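Local coordinates for protein RNA silencing suppressor p19 (Tomato bushy stunt virus, PDB 4KNQ) that suppresses host RNA silencing by binding siRNA as a homodimer, probably acting as a molecular caliper that selects duplexes by their length, at residues R56-L61 with L122-P127; R79-D84 with R106-L111. All coordinates share one frame; numbering follows the deposited sequence.

Contact 1 (R56-L61 with L122-P127)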
# COMPACT_ATOMS: atom_id res chain seq x y z
N ARG B 56 -12.71 -3.09 -15.79
CA ARG B 56 -11.49 -3.80 -16.18
C ARG B 56 -11.18 -3.64 -17.65
O ARG B 56 -10.57 -4.48 -18.20
CB ARG B 56 -11.58 -5.29 -15.76
CG ARG B 56 -11.79 -5.45 -14.24
CD ARG B 56 -12.15 -6.83 -13.64
NE ARG B 56 -11.65 -7.97 -14.38
CZ ARG B 56 -11.54 -9.22 -13.90
NH1 ARG B 56 -11.91 -9.52 -12.63
NH2 ARG B 56 -11.05 -10.17 -14.72
N THR B 57 -11.67 -2.60 -18.31
CA THR B 57 -11.27 -2.24 -19.67
C THR B 57 -10.26 -1.14 -19.64
O THR B 57 -10.13 -0.40 -18.64
CB THR B 57 -12.47 -1.77 -20.52
OG1 THR B 57 -13.10 -0.60 -19.88
CG2 THR B 57 -13.47 -2.90 -20.63
N GLU B 58 -9.57 -0.92 -20.74
CA GLU B 58 -8.61 0.20 -20.83
C GLU B 58 -9.27 1.58 -20.75
O GLU B 58 -8.69 2.49 -20.16
CB GLU B 58 -7.80 0.17 -22.14
CG GLU B 58 -6.55 -0.69 -22.04
CD GLU B 58 -5.70 -0.31 -20.80
OE1 GLU B 58 -4.91 0.65 -20.91
OE2 GLU B 58 -5.86 -0.92 -19.70
N ALA B 59 -10.46 1.73 -21.36
CA ALA B 59 -11.16 3.00 -21.32
C ALA B 59 -11.56 3.30 -19.84
O ALA B 59 -11.45 4.42 -19.36
CB ALA B 59 -12.39 2.98 -22.16
N SER B 60 -12.08 2.29 -19.21
CA SER B 60 -12.51 2.46 -17.81
C SER B 60 -11.36 2.74 -16.90
O SER B 60 -11.45 3.56 -16.01
CB SER B 60 -13.28 1.24 -17.40
OG SER B 60 -13.82 1.33 -16.10
N LEU B 61 -10.21 2.09 -17.12
CA LEU B 61 -9.02 2.35 -16.32
C LEU B 61 -8.61 3.76 -16.47
O LEU B 61 -8.23 4.45 -15.49
CB LEU B 61 -7.88 1.36 -16.69
CG LEU B 61 -6.55 1.56 -15.93
CD1 LEU B 61 -6.78 1.25 -14.50
CD2 LEU B 61 -5.42 0.66 -16.44
N LEU B 122 -3.12 -2.34 -8.78
CA LEU B 122 -4.18 -3.13 -8.18
C LEU B 122 -5.34 -3.28 -9.19
O LEU B 122 -6.00 -4.35 -9.20
CB LEU B 122 -4.72 -2.47 -6.93
CG LEU B 122 -5.81 -3.17 -6.14
CD1 LEU B 122 -5.38 -4.61 -5.69
CD2 LEU B 122 -6.28 -2.31 -4.98
N LEU B 123 -5.63 -2.18 -9.93
CA LEU B 123 -6.80 -2.25 -10.87
C LEU B 123 -6.47 -3.14 -12.06
O LEU B 123 -7.40 -3.64 -12.68
CB LEU B 123 -7.24 -0.91 -11.34
CG LEU B 123 -7.77 -0.02 -10.21
CD1 LEU B 123 -8.26 1.35 -10.67
CD2 LEU B 123 -8.89 -0.68 -9.45
N GLN B 124 -5.18 -3.33 -12.34
CA GLN B 124 -4.76 -4.25 -13.43
C GLN B 124 -4.30 -5.65 -12.99
O GLN B 124 -3.83 -6.41 -13.82
CB GLN B 124 -3.65 -3.64 -14.26
CG GLN B 124 -4.05 -2.39 -14.92
CD GLN B 124 -3.00 -1.79 -15.83
OE1 GLN B 124 -3.11 -1.88 -17.05
NE2 GLN B 124 -2.05 -1.13 -15.24
N LEU B 125 -4.47 -6.00 -11.73
CA LEU B 125 -3.89 -7.25 -11.20
C LEU B 125 -4.61 -8.38 -11.93
O LEU B 125 -5.80 -8.25 -12.28
CB LEU B 125 -3.99 -7.29 -9.66
CG LEU B 125 -4.32 -8.56 -8.83
CD1 LEU B 125 -3.94 -8.44 -7.37
CD2 LEU B 125 -5.81 -8.84 -8.90
N ALA B 126 -3.88 -9.45 -12.23
CA ALA B 126 -4.35 -10.46 -13.19
C ALA B 126 -5.68 -11.00 -12.67
O ALA B 126 -5.74 -11.40 -11.49
CB ALA B 126 -3.34 -11.60 -13.38
N PRO B 127 -6.75 -10.98 -13.52
CA PRO B 127 -8.02 -11.62 -13.18
C PRO B 127 -7.92 -12.62 -12.00
O PRO B 127 -8.54 -12.37 -10.97
CB PRO B 127 -8.38 -12.32 -14.50
CG PRO B 127 -7.89 -11.36 -15.56
CD PRO B 127 -6.80 -10.50 -14.93
OXT PRO B 127 -7.22 -13.65 -12.02
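R56 and L123 bring the two backbones nearest, with R56 CA and L123 CA 7.3 Å apart, where the start of helix 58-65 meets the end of helix 108-123. The gap is bridged by side chains, and no hydrogen bond crosses it. L61 makes the largest single contribution. Its CG stands anti to the backbone N (chi1 179°), which sends the forked end across to the other segment, and the two methyls divide the work. CD1 lies 3.9 Å from L123 CB, and the two leucines meet at a slant, both buried. The L61 and Q124 side chains cross at about a right angle, and L61 CD2 packs on the amide end, 3.5 Å from Q124 CD.

Both segments belong to the core of the tombusvirus p19 fold, in which the long C-terminal helix 108-123 packs on the antiparallel sheet: L123 also touches F94 of strand 87-94, and L122 touches I92 of the same strand and I99 of strand 97-104. The carbonyl O of L123 accepts a hydrogen bond from Y54 OH. Q124 is the first residue to leave helical phi/psi, and the apolar contact lies at the last turn of the helix.

T57, which does not itself touch 122-127, N-caps helix 58-65: S60 N donates to T57 OG1 over 3.1 Å, with an angle of 152° at the hydrogen, and T57 OG1 is also hydrogen-bonded to D55 OD1. Farther out, R56 bends at chi3, and its NH2 reaches P127 CB at 3.4 Å. The guanidinium meets this ring carbon obliquely, as a van der Waals contact, and the high B factors of P127 leave its details less certain. The E58 carboxylate and the Q124 amide lie at the exposed margin, their planes 24° apart, with 3.9 Å between E58 OE2 and Q124 OE1.

Contact 2 (R79-D84 with R106-L111)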
# COMPACT_ATOMS: atom_id res chain seq x y z
N ARG B 79 -5.29 22.92 2.56
CA ARG B 79 -6.28 23.52 3.47
C ARG B 79 -6.02 23.19 4.96
O ARG B 79 -6.37 23.99 5.83
CB ARG B 79 -7.66 23.07 3.09
CG ARG B 79 -8.80 23.68 3.87
CD ARG B 79 -8.75 25.20 3.90
NE ARG B 79 -9.86 25.74 4.65
CZ ARG B 79 -9.88 25.78 6.00
NH1 ARG B 79 -8.88 25.36 6.71
NH2 ARG B 79 -10.92 26.33 6.59
N PHE B 80 -5.44 22.00 5.23
CA PHE B 80 -5.27 21.43 6.58
C PHE B 80 -3.86 21.53 7.14
O PHE B 80 -3.62 21.01 8.22
CB PHE B 80 -5.75 19.95 6.67
CG PHE B 80 -7.15 19.72 6.16
CD1 PHE B 80 -8.26 19.91 6.94
CD2 PHE B 80 -7.32 19.33 4.88
CE1 PHE B 80 -9.52 19.72 6.41
CE2 PHE B 80 -8.56 19.11 4.36
CZ PHE B 80 -9.66 19.32 5.10
N PHE B 81 -2.93 22.16 6.43
CA PHE B 81 -1.52 22.15 6.83
C PHE B 81 -1.28 23.25 7.90
O PHE B 81 -1.84 24.34 7.79
CB PHE B 81 -0.56 22.48 5.69
CG PHE B 81 -0.39 21.38 4.65
CD1 PHE B 81 -0.95 20.13 4.83
CD2 PHE B 81 0.34 21.63 3.50
CE1 PHE B 81 -0.78 19.14 3.85
CE2 PHE B 81 0.49 20.65 2.52
CZ PHE B 81 -0.06 19.41 2.70
N GLY B 82 -0.46 22.94 8.92
CA GLY B 82 -0.10 23.91 10.02
C GLY B 82 1.42 23.93 10.23
O GLY B 82 2.20 23.54 9.31
N PHE B 83 1.87 24.34 11.42
CA PHE B 83 3.33 24.37 11.69
C PHE B 83 3.84 22.90 11.64
O PHE B 83 4.79 22.57 10.91
CB PHE B 83 3.68 25.11 13.02
CG PHE B 83 5.16 25.07 13.39
CD1 PHE B 83 6.12 25.73 12.61
CD2 PHE B 83 5.60 24.36 14.52
CE1 PHE B 83 7.48 25.69 12.95
CE2 PHE B 83 6.95 24.31 14.87
CZ PHE B 83 7.89 24.98 14.08
N ASP B 84 3.13 22.03 12.35
CA ASP B 84 3.47 20.62 12.37
C ASP B 84 3.06 19.94 11.04
O ASP B 84 2.24 20.48 10.24
CB ASP B 84 2.85 19.92 13.60
CG ASP B 84 3.43 20.45 14.95
OD1 ASP B 84 2.99 20.01 16.05
OD2 ASP B 84 4.33 21.32 14.91
N ARG B 106 4.79 16.60 4.55
CA ARG B 106 6.00 16.96 3.81
C ARG B 106 6.32 16.00 2.68
O ARG B 106 7.02 16.34 1.74
CB ARG B 106 7.22 17.09 4.76
CG ARG B 106 7.29 18.41 5.53
CD ARG B 106 6.49 18.39 6.79
NE ARG B 106 7.15 19.11 7.88
CZ ARG B 106 6.67 20.21 8.46
NH1 ARG B 106 5.51 20.79 8.06
NH2 ARG B 106 7.37 20.75 9.46
N THR B 107 5.85 14.78 2.77
CA THR B 107 6.19 13.75 1.79
C THR B 107 5.07 13.62 0.75
O THR B 107 5.09 12.72 0.01
CB THR B 107 6.39 12.32 2.50
OG1 THR B 107 5.08 11.70 2.83
CG2 THR B 107 7.20 12.43 3.64
N LEU B 108 4.09 14.56 0.69
CA LEU B 108 2.83 14.34 -0.08
C LEU B 108 3.01 14.09 -1.54
O LEU B 108 2.33 13.23 -2.12
CB LEU B 108 1.86 15.50 0.13
CG LEU B 108 0.45 15.31 -0.42
CD1 LEU B 108 -0.29 14.12 0.12
CD2 LEU B 108 -0.28 16.60 -0.16
N GLN B 109 4.01 14.71 -2.14
CA GLN B 109 4.24 14.53 -3.53
C GLN B 109 4.61 13.06 -3.78
O GLN B 109 4.17 12.43 -4.75
CB GLN B 109 5.43 15.40 -3.89
CG GLN B 109 5.76 15.36 -5.38
CD GLN B 109 7.02 16.18 -5.68
OE1 GLN B 109 6.93 17.43 -5.75
NE2 GLN B 109 8.20 15.51 -5.83
N HIS B 110 5.51 12.54 -2.94
CA HIS B 110 5.92 11.16 -3.04
C HIS B 110 4.78 10.20 -2.72
O HIS B 110 4.67 9.11 -3.30
CB HIS B 110 7.13 10.80 -2.14
CG HIS B 110 8.42 11.35 -2.61
ND1 HIS B 110 8.78 11.38 -3.94
CD2 HIS B 110 9.46 11.88 -1.92
CE1 HIS B 110 9.98 11.92 -4.06
NE2 HIS B 110 10.43 12.22 -2.85
N LEU B 111 3.97 10.53 -1.73
CA LEU B 111 2.83 9.73 -1.48
C LEU B 111 1.94 9.66 -2.66
O LEU B 111 1.40 8.59 -2.95
CB LEU B 111 2.01 10.19 -0.28
CG LEU B 111 2.59 10.29 1.12
CD1 LEU B 111 1.63 10.90 2.10
CD2 LEU B 111 3.04 8.96 1.65
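R106 reaches from just before helix 108-123 to the carbonyl of F83 in the loop that follows helix 70-78, and its guanidinium presents an edge to that oxygen. F83 O lies near the guanidinium plane, 3.4 Å from R106 NH1 and 3.5 Å from R106 NH2. Both are weak hydrogen bonds, each with an angle of 140° at the hydrogen; their nearly equal lengths place the oxygen almost evenly between the two terminal nitrogens. Bends at chi2 (85°) and chi3 carry the R106 chain out to the loop. The carbonyl of D84 is approached obliquely and at longer range, with D84 O 3.9 Å from R106 NH1.

The second meeting is apolar. The rim of the F81 ring, at CZ, meets L108 in the first turn of the helix, and L108 CD2 sits at the ring's edge, near its plane, 4.0 Å from F81 CZ. This is therefore an edge contact of a methyl with the ring, not a CH-pi contact over its face. L108 is buried, touching V73 and A77 of helix 70-78 and C88 of strand 87-94, whereas F81 is partly exposed and also packs on S105.

The two meetings thus join the loop 79-84, which lies between helix 70-78 and strand 87-94, to the N-terminal end of helix 108-123. D84 also packs on a phosphate of the bound RNA, so this joint borders the siRNA site. The D84 carboxylate and the R106 guanidinium have opposite charges but do not touch, with D84 OD2 6.3 Å from R106 NH2. Because the acceptor is a main-chain oxygen, the pair of bonds reads the position of the loop backbone; both are weak, which suggests a modest polar contribution.

Contacts 1 and 2 share helix 108-123 and sit at its two ends, contact 2 at the N-terminal end and contact 1 at the C-terminal end. Their centres are 30 Å apart, on opposite sides of the chain's centre, and their nearest atoms are about 13 Å from each other. Along the chain both segments of contact 2 fall between those of contact 1, giving the order 56-61, 79-84, 106-111, 122-127. The intervening chain includes helix 70-78 and strands 87-94 and 97-104. Both contacts also reach the second subunit, so the helix that links them belongs to the homodimer's interface. Contact 2 lies nearer the RNA, about 4 Å against about 9 Å by nearest atoms.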